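Local coordinates for EDD domain protein, DegV family (Ruminococcus gnavus, PDB 3JR7) that is of unknown function but probably binds a fatty acid or similar lipid, as a DegV-family (EDD-domain) protein, at residues E128-V133 against M158-V163; A147-Q152 against E168-E173; K232-V237 against K268-V273. All coordinates share one frame; numbering follows the deposited sequence.

In the fold
Contacts 1 and 2 share helix 160-173, which contact 1 joins by its first turn to the sheet of strand 130-135 and contact 2 by its last turns to helix 141-155. The hydrogen bond from His132 to Glu168 links them directly. Contact 3 touches neither; it joins helix 226-240 to the C-terminal part of helix 257-270, beside the sheet that includes strand 176-179. All three are partly buried, but contact 2 lies nearest the middle, its centre about 13 Å from the chain centre, against about 21 and 20 Å for contacts 1 and 3. An aromatic ring covered by aliphatic carbons dominates contacts 1 and 2, whereas contact 3 sets a salt bridge beside apolar packing.

Contact 1: residues E128-V133 against M158-V163; sequences EKQIHV and MTFEEV. With PO4 (phosphate ion), chain D.
Gln130 lies across the ring of Phe160 at the start of helix 160-173. Its CB stands 3.6 Å from the centroid of the Phe160 ring and only 6° off the ring normal, a CH-pi contact centred over the face. The torsions explain the overlap. Phe160 carries CG anti to its backbone N (chi1 179°), which sends the ring toward the strand. Gln130 sets CG beside its own N and then runs extended, the glutamine passing over the ring one way while the phenylalanine reaches the other. The amide plane ends up 40° from the ring plane, with Gln130 NE2 3.6 Å from Phe160 CB. On the strand, His132 CB reaches Phe160 CZ obliquely at 3.8 Å, while its imidazole leads away to Glu168, which bonds NE2.

A phosphate ion, probably from the crystallisation liquor, bridges the Gln130 amide and the backbone N of Phe160. Gln130 NE2 donates to its O1 at 3.2 Å and more weakly to O3, and Phe160 N also donates to O2, at a doubtfully short distance. The helix start is closed by a capping box: Glu162 N donates to Thr159 OG1 (3.1 Å) and Thr159 N to Glu162 OE1 (2.9 Å). Thr159 OG1 faces the helix turn it caps.

The ring of Phe160 also meets Tyr100 of strand 98-103, which runs parallel to strand 130-135 and pairs with it. Ile131 and Val133 turn instead to helix 111-126, whereas Val163 packs on helix 141-155, so the two segments join the sheet to helices around it.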
# COMPACT_ATOMS: atom_id res chain seq x y z
N GLU A 128 -6.88 -28.70 0.13
CA GLU A 128 -7.19 -27.68 -0.86
C GLU A 128 -8.14 -26.59 -0.28
O GLU A 128 -9.05 -26.89 0.43
CB GLU A 128 -7.86 -28.33 -2.11
CG GLU A 128 -6.90 -29.17 -2.94
CD GLU A 128 -7.54 -29.76 -4.24
OE1 GLU A 128 -8.79 -29.83 -4.35
OE2 GLU A 128 -6.75 -30.14 -5.15
N LYS A 129 -7.89 -25.33 -0.61
CA LYS A 129 -8.84 -24.26 -0.28
C LYS A 129 -8.68 -23.21 -1.35
O LYS A 129 -7.62 -23.11 -1.97
CB LYS A 129 -8.56 -23.68 1.11
CG LYS A 129 -9.64 -22.73 1.63
CD LYS A 129 -9.40 -22.22 3.07
CE LYS A 129 -10.68 -21.67 3.62
NZ LYS A 129 -10.53 -20.89 4.83
N GLN A 130 -9.75 -22.43 -1.58
CA GLN A 130 -9.68 -21.34 -2.52
C GLN A 130 -8.96 -20.20 -1.83
O GLN A 130 -9.56 -19.44 -1.07
CB GLN A 130 -11.07 -20.93 -3.00
CG GLN A 130 -11.70 -21.94 -4.02
CD GLN A 130 -13.22 -21.75 -4.16
OE1 GLN A 130 -13.92 -21.63 -3.18
NE2 GLN A 130 -13.70 -21.69 -5.37
N ILE A 131 -7.66 -20.10 -2.09
CA ILE A 131 -6.80 -19.05 -1.59
C ILE A 131 -6.04 -18.43 -2.77
O ILE A 131 -5.39 -19.13 -3.56
CB ILE A 131 -5.75 -19.60 -0.62
CG1 ILE A 131 -6.42 -20.35 0.53
CG2 ILE A 131 -4.88 -18.45 -0.07
CD1 ILE A 131 -5.45 -21.24 1.33
N HIS A 132 -6.13 -17.12 -2.91
CA HIS A 132 -5.39 -16.42 -3.94
C HIS A 132 -4.63 -15.26 -3.35
O HIS A 132 -5.19 -14.43 -2.63
CB HIS A 132 -6.29 -15.92 -5.08
CG HIS A 132 -5.52 -15.32 -6.20
ND1 HIS A 132 -4.95 -16.09 -7.19
CD2 HIS A 132 -5.08 -14.05 -6.42
CE1 HIS A 132 -4.26 -15.30 -8.01
NE2 HIS A 132 -4.32 -14.06 -7.56
N VAL A 133 -3.33 -15.20 -3.66
CA VAL A 133 -2.46 -14.11 -3.22
C VAL A 133 -2.29 -13.08 -4.39
O VAL A 133 -1.78 -13.44 -5.47
CB VAL A 133 -1.09 -14.63 -2.78
CG1 VAL A 133 -0.24 -13.47 -2.30
CG2 VAL A 133 -1.24 -15.68 -1.66
N MSE A 158 -19.66 -12.31 -8.04
CA MSE A 158 -18.74 -13.05 -8.87
C MSE A 158 -18.38 -14.40 -8.24
O MSE A 158 -18.41 -14.55 -7.02
CB MSE A 158 -17.49 -12.24 -9.17
CG MSE A 158 -17.78 -11.05 -9.99
SE MSE A 158 -16.20 -10.18 -10.60
CE MSE A 158 -16.30 -10.45 -12.52
N THR A 159 -18.03 -15.37 -9.07
CA THR A 159 -17.36 -16.57 -8.56
C THR A 159 -15.96 -16.21 -8.06
O THR A 159 -15.42 -15.13 -8.37
CB THR A 159 -17.20 -17.62 -9.65
OG1 THR A 159 -16.29 -17.10 -10.64
CG2 THR A 159 -18.59 -17.91 -10.32
N PHE A 160 -15.36 -17.11 -7.30
CA PHE A 160 -13.95 -16.95 -6.86
C PHE A 160 -13.00 -16.60 -8.02
O PHE A 160 -12.28 -15.59 -7.97
CB PHE A 160 -13.49 -18.20 -6.13
CG PHE A 160 -12.03 -18.16 -5.64
CD1 PHE A 160 -11.66 -17.36 -4.58
CD2 PHE A 160 -11.08 -18.95 -6.23
CE1 PHE A 160 -10.35 -17.33 -4.14
CE2 PHE A 160 -9.75 -18.94 -5.81
CZ PHE A 160 -9.38 -18.10 -4.75
N GLU A 161 -13.01 -17.40 -9.09
CA GLU A 161 -12.12 -17.12 -10.21
C GLU A 161 -12.44 -15.83 -10.93
O GLU A 161 -11.52 -15.21 -11.43
CB GLU A 161 -12.06 -18.28 -11.19
CG GLU A 161 -11.57 -19.56 -10.51
CD GLU A 161 -10.06 -19.62 -10.46
OE1 GLU A 161 -9.34 -19.30 -11.46
OE2 GLU A 161 -9.56 -20.03 -9.39
N GLU A 162 -13.71 -15.44 -10.99
CA GLU A 162 -14.07 -14.13 -11.55
C GLU A 162 -13.53 -12.96 -10.72
O GLU A 162 -13.03 -11.96 -11.28
CB GLU A 162 -15.58 -13.97 -11.76
CG GLU A 162 -16.13 -14.74 -12.98
CD GLU A 162 -17.65 -14.95 -12.95
OE1 GLU A 162 -18.26 -14.70 -11.90
OE2 GLU A 162 -18.22 -15.39 -13.99
N VAL A 163 -13.60 -13.08 -9.41
CA VAL A 163 -13.02 -12.06 -8.54
C VAL A 163 -11.51 -11.99 -8.82
O VAL A 163 -10.95 -10.90 -8.98
CB VAL A 163 -13.27 -12.35 -7.05
CG1 VAL A 163 -12.50 -11.32 -6.14
CG2 VAL A 163 -14.79 -12.41 -6.70
P PO4 D . -16.97 -20.40 -6.41
O1 PO4 D . -16.70 -20.73 -4.93
O2 PO4 D . -16.88 -18.92 -6.59
O3 PO4 D . -15.91 -21.01 -7.29
O4 PO4 D . -18.29 -20.94 -6.94

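Contact 2: residues A147-Q152 against E168-E173; sequences ALKVQQ and ECYIEE
Apolar packing between Lys149 and Tyr170 makes up the contact, and it is the aliphatic part of the lysine that does the touching. Lys149 CG lies 3.9 Å from Tyr170 CB, and farther along the chain Lys149 CE sits over one face of the ring, 4.0 Å from Tyr170 CG. The bends at chi2 (55°) and chi3 (78°) of Lys149 fold its chain back over the aromatic group. Tyr170, with CG anti to its backbone N, extends its ring toward the neighbouring helix.

Polar bonding lies at the ends of these side chains and does not cross between the segments. Lys149 NZ donates to Gln152 OE1 at 2.8 Å, one turn later on the same helix, with the donor tilted 31° from the carbonyl plane. Tyr170 OH is hydrogen-bonded to Gln174 just beyond its segment. As for longer-range charge, Lys149 NZ and Glu173 OE1 are 6.3 Å apart, a separation at which any attraction is probably mild.

Leu145 and Ile146 add to the packing around Tyr170, and Val167 touches Lys149. The arrangement is that of two consecutive helices, 141-155 and 160-173, packed side by side as a helical hairpin against the sheet through Val150 and Ile171 on Phe134.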
# COMPACT_ATOMS: atom_id res chain seq x y z
N ALA A 147 -8.04 -4.36 -1.97
CA ALA A 147 -8.94 -4.95 -0.98
C ALA A 147 -10.39 -4.50 -1.22
O ALA A 147 -11.32 -5.35 -1.19
CB ALA A 147 -8.52 -4.61 0.46
N LEU A 148 -10.58 -3.20 -1.46
CA LEU A 148 -11.92 -2.64 -1.79
C LEU A 148 -12.51 -3.25 -3.07
O LEU A 148 -13.71 -3.55 -3.17
CB LEU A 148 -11.88 -1.10 -1.90
CG LEU A 148 -11.73 -0.34 -0.57
CD1 LEU A 148 -11.49 1.12 -0.72
CD2 LEU A 148 -13.01 -0.60 0.35
N LYS A 149 -11.65 -3.46 -4.05
CA LYS A 149 -12.09 -4.07 -5.29
C LYS A 149 -12.53 -5.53 -5.10
O LYS A 149 -13.51 -5.96 -5.68
CB LYS A 149 -10.95 -3.97 -6.34
CG LYS A 149 -11.31 -4.44 -7.77
CD LYS A 149 -12.55 -3.72 -8.35
CE LYS A 149 -12.26 -2.35 -8.86
NZ LYS A 149 -13.43 -1.69 -9.60
N VAL A 150 -11.79 -6.29 -4.29
CA VAL A 150 -12.21 -7.65 -3.94
C VAL A 150 -13.63 -7.62 -3.39
O VAL A 150 -14.51 -8.35 -3.85
CB VAL A 150 -11.25 -8.34 -2.92
CG1 VAL A 150 -11.88 -9.69 -2.43
CG2 VAL A 150 -9.85 -8.50 -3.51
N GLN A 151 -13.87 -6.74 -2.43
CA GLN A 151 -15.19 -6.65 -1.79
C GLN A 151 -16.26 -6.23 -2.80
O GLN A 151 -17.37 -6.72 -2.77
CB GLN A 151 -15.13 -5.62 -0.65
CG GLN A 151 -16.49 -5.30 0.08
CD GLN A 151 -16.33 -4.16 1.10
OE1 GLN A 151 -15.76 -3.13 0.81
NE2 GLN A 151 -16.77 -4.38 2.29
N GLN A 152 -15.91 -5.31 -3.70
CA GLN A 152 -16.85 -4.86 -4.72
C GLN A 152 -17.24 -6.03 -5.63
O GLN A 152 -18.43 -6.29 -5.85
CB GLN A 152 -16.26 -3.69 -5.53
CG GLN A 152 -17.19 -3.14 -6.63
CD GLN A 152 -16.47 -2.22 -7.63
OE1 GLN A 152 -15.28 -1.92 -7.50
NE2 GLN A 152 -17.19 -1.79 -8.64
N GLU A 168 -7.04 -8.89 -10.64
CA GLU A 168 -5.78 -8.84 -11.35
C GLU A 168 -5.83 -7.79 -12.47
O GLU A 168 -4.83 -7.11 -12.69
CB GLU A 168 -5.32 -10.23 -11.86
CG GLU A 168 -4.94 -11.22 -10.75
CD GLU A 168 -3.56 -10.96 -10.04
OE1 GLU A 168 -2.86 -9.96 -10.47
OE2 GLU A 168 -3.18 -11.78 -9.10
N CYS A 169 -6.98 -7.63 -13.13
CA CYS A 169 -7.15 -6.58 -14.14
C CYS A 169 -7.02 -5.20 -13.47
O CYS A 169 -6.28 -4.33 -13.92
CB CYS A 169 -8.50 -6.68 -14.86
SG CYS A 169 -8.89 -5.23 -15.94
N TYR A 170 -7.75 -5.01 -12.39
CA TYR A 170 -7.63 -3.78 -11.63
C TYR A 170 -6.16 -3.46 -11.26
O TYR A 170 -5.72 -2.30 -11.42
CB TYR A 170 -8.53 -3.78 -10.38
CG TYR A 170 -8.28 -2.52 -9.55
CD1 TYR A 170 -8.56 -1.27 -10.08
CD2 TYR A 170 -7.71 -2.58 -8.28
CE1 TYR A 170 -8.28 -0.11 -9.38
CE2 TYR A 170 -7.46 -1.42 -7.55
CZ TYR A 170 -7.74 -0.19 -8.12
OH TYR A 170 -7.45 0.98 -7.45
N ILE A 171 -5.41 -4.46 -10.81
CA ILE A 171 -4.01 -4.26 -10.46
C ILE A 171 -3.23 -3.73 -11.65
O ILE A 171 -2.41 -2.79 -11.53
CB ILE A 171 -3.43 -5.55 -9.89
CG1 ILE A 171 -4.05 -5.79 -8.48
CG2 ILE A 171 -1.95 -5.51 -9.78
CD1 ILE A 171 -3.70 -7.17 -7.87
N GLU A 172 -3.50 -4.29 -12.81
CA GLU A 172 -2.87 -3.86 -14.06
C GLU A 172 -3.22 -2.41 -14.44
O GLU A 172 -2.37 -1.68 -14.93
CB GLU A 172 -3.27 -4.85 -15.20
CG GLU A 172 -2.61 -4.61 -16.56
CD GLU A 172 -3.42 -3.74 -17.51
OE1 GLU A 172 -4.59 -3.39 -17.20
OE2 GLU A 172 -2.88 -3.41 -18.59
N GLU A 173 -4.46 -1.99 -14.17
CA GLU A 173 -4.86 -0.59 -14.41
C GLU A 173 -4.30 0.39 -13.40
O GLU A 173 -4.11 1.57 -13.73
CB GLU A 173 -6.38 -0.45 -14.39
CG GLU A 173 -7.02 -1.36 -15.46
CD GLU A 173 -8.55 -1.57 -15.32
OE1 GLU A 173 -9.15 -1.48 -14.24
OE2 GLU A 173 -9.15 -1.85 -16.36

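Contact 3: residues K232-V237 against K268-V273; sequences KMADCV and KERFAV
Arg270 and Asp235 meet on the more open side of the contact, where Asp235 is exposed. Arg270 approaches side-on and gives two nitrogens to the single atom Asp235 OD1: NE at 2.8 Å with an N-H...O angle of 162°, and NH1 at 3.2 Å with a more bent angle of 137°. The oxygen lies in the guanidinium plane, and the carboxylate is turned 29° from it. An extended chain from CG to NE carries the guanidinium group of Arg270 across to Asp235. Its NH2 weakly bridges to Glu269 OE1 and is also bonded to Leu266 O, so the charged network probably helps to fix the rotation of the guanidinium group.

The tighter part lies beneath. Ala234 CB comes within 3.6 Å of Arg270 CD, and this one methyl group lies over a face of the guanidinium. Val237, which is buried, sends CG1 to Phe271 CZ at 3.7 Å, the valine and the phenylalanine running roughly perpendicular to each other.

Leu266 and Leu267 of helix 257-270 continue the packing against Ala234, and Leu267 also touches Val237. On its sheet side, helix 226-240 rests Met233 and Val237 on strand 176-179, while Phe271, in the loop that follows helix 257-270, packs back on Ala238 and Val241.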
# COMPACT_ATOMS: atom_id res chain seq x y z
N LYS A 232 3.18 18.92 -10.11
CA LYS A 232 3.73 18.00 -11.10
C LYS A 232 3.24 16.56 -10.84
O LYS A 232 2.97 15.82 -11.79
CB LYS A 232 5.26 18.02 -11.11
CG LYS A 232 5.86 19.30 -11.61
CD LYS A 232 7.18 19.09 -12.33
CE LYS A 232 7.96 20.41 -12.50
NZ LYS A 232 9.33 20.20 -13.09
N MSE A 233 3.12 16.17 -9.58
CA MSE A 233 2.55 14.84 -9.26
C MSE A 233 1.11 14.72 -9.80
O MSE A 233 0.80 13.76 -10.51
CB MSE A 233 2.56 14.51 -7.76
CG MSE A 233 1.99 13.11 -7.51
SE MSE A 233 2.30 12.47 -5.75
CE MSE A 233 4.06 13.25 -5.61
N ALA A 234 0.28 15.72 -9.49
CA ALA A 234 -1.10 15.80 -10.03
C ALA A 234 -1.14 15.67 -11.54
O ALA A 234 -1.99 14.97 -12.04
CB ALA A 234 -1.83 17.11 -9.59
N ASP A 235 -0.25 16.36 -12.24
CA ASP A 235 -0.17 16.25 -13.68
C ASP A 235 0.19 14.81 -14.07
O ASP A 235 -0.40 14.30 -15.02
CB ASP A 235 0.83 17.22 -14.30
CG ASP A 235 0.42 18.67 -14.15
OD1 ASP A 235 -0.78 18.96 -14.01
OD2 ASP A 235 1.33 19.53 -14.16
N CYS A 236 1.17 14.19 -13.39
CA CYS A 236 1.56 12.81 -13.76
C CYS A 236 0.39 11.86 -13.62
O CYS A 236 0.13 11.02 -14.51
CB CYS A 236 2.69 12.31 -12.91
SG CYS A 236 4.26 13.09 -13.22
N VAL A 237 -0.33 11.98 -12.51
CA VAL A 237 -1.47 11.10 -12.26
C VAL A 237 -2.48 11.29 -13.38
O VAL A 237 -2.98 10.32 -13.97
CB VAL A 237 -2.15 11.40 -10.93
CG1 VAL A 237 -3.35 10.49 -10.76
CG2 VAL A 237 -1.14 11.28 -9.76
N LYS A 268 -8.70 16.83 -8.43
CA LYS A 268 -10.09 17.10 -8.81
C LYS A 268 -10.22 18.16 -9.90
O LYS A 268 -11.17 18.14 -10.67
CB LYS A 268 -10.86 17.55 -7.60
CG LYS A 268 -12.33 17.68 -7.83
CD LYS A 268 -13.07 17.78 -6.49
CE LYS A 268 -14.50 17.28 -6.60
NZ LYS A 268 -15.38 18.27 -7.23
N GLU A 269 -9.28 19.08 -9.98
CA GLU A 269 -9.24 20.02 -11.05
C GLU A 269 -8.90 19.36 -12.41
O GLU A 269 -9.21 19.93 -13.47
CB GLU A 269 -8.18 21.11 -10.79
CG GLU A 269 -8.38 22.01 -9.61
CD GLU A 269 -7.26 23.03 -9.47
OE1 GLU A 269 -6.03 22.68 -9.48
OE2 GLU A 269 -7.61 24.21 -9.34
N ARG A 270 -8.21 18.23 -12.36
CA ARG A 270 -7.69 17.57 -13.53
C ARG A 270 -8.54 16.41 -14.08
O ARG A 270 -8.48 16.15 -15.24
CB ARG A 270 -6.24 17.12 -13.31
CG ARG A 270 -5.31 18.26 -13.00
CD ARG A 270 -4.06 17.86 -12.34
NE ARG A 270 -3.11 18.93 -12.50
CZ ARG A 270 -3.25 20.13 -11.98
NH1 ARG A 270 -2.36 21.03 -12.23
NH2 ARG A 270 -4.28 20.41 -11.22
N PHE A 271 -9.31 15.74 -13.24
CA PHE A 271 -10.19 14.64 -13.69
C PHE A 271 -11.22 14.29 -12.63
O PHE A 271 -11.02 14.52 -11.43
CB PHE A 271 -9.41 13.38 -14.08
CG PHE A 271 -8.46 12.86 -13.01
CD1 PHE A 271 -8.89 11.93 -12.06
CD2 PHE A 271 -7.16 13.30 -12.96
CE1 PHE A 271 -8.03 11.42 -11.08
CE2 PHE A 271 -6.27 12.81 -12.00
CZ PHE A 271 -6.71 11.90 -11.03
N ALA A 272 -12.30 13.66 -13.07
CA ALA A 272 -13.40 13.30 -12.18
C ALA A 272 -13.26 11.81 -11.82
O ALA A 272 -13.12 10.96 -12.69
CB ALA A 272 -14.77 13.58 -12.90
N VAL A 273 -13.36 11.48 -10.55
CA VAL A 273 -13.30 10.09 -10.11
C VAL A 273 -14.61 9.70 -9.51
O VAL A 273 -15.41 10.56 -9.26
CB VAL A 273 -12.24 9.89 -9.02
CG1 VAL A 273 -10.86 9.97 -9.62
CG2 VAL A 273 -12.46 10.89 -7.89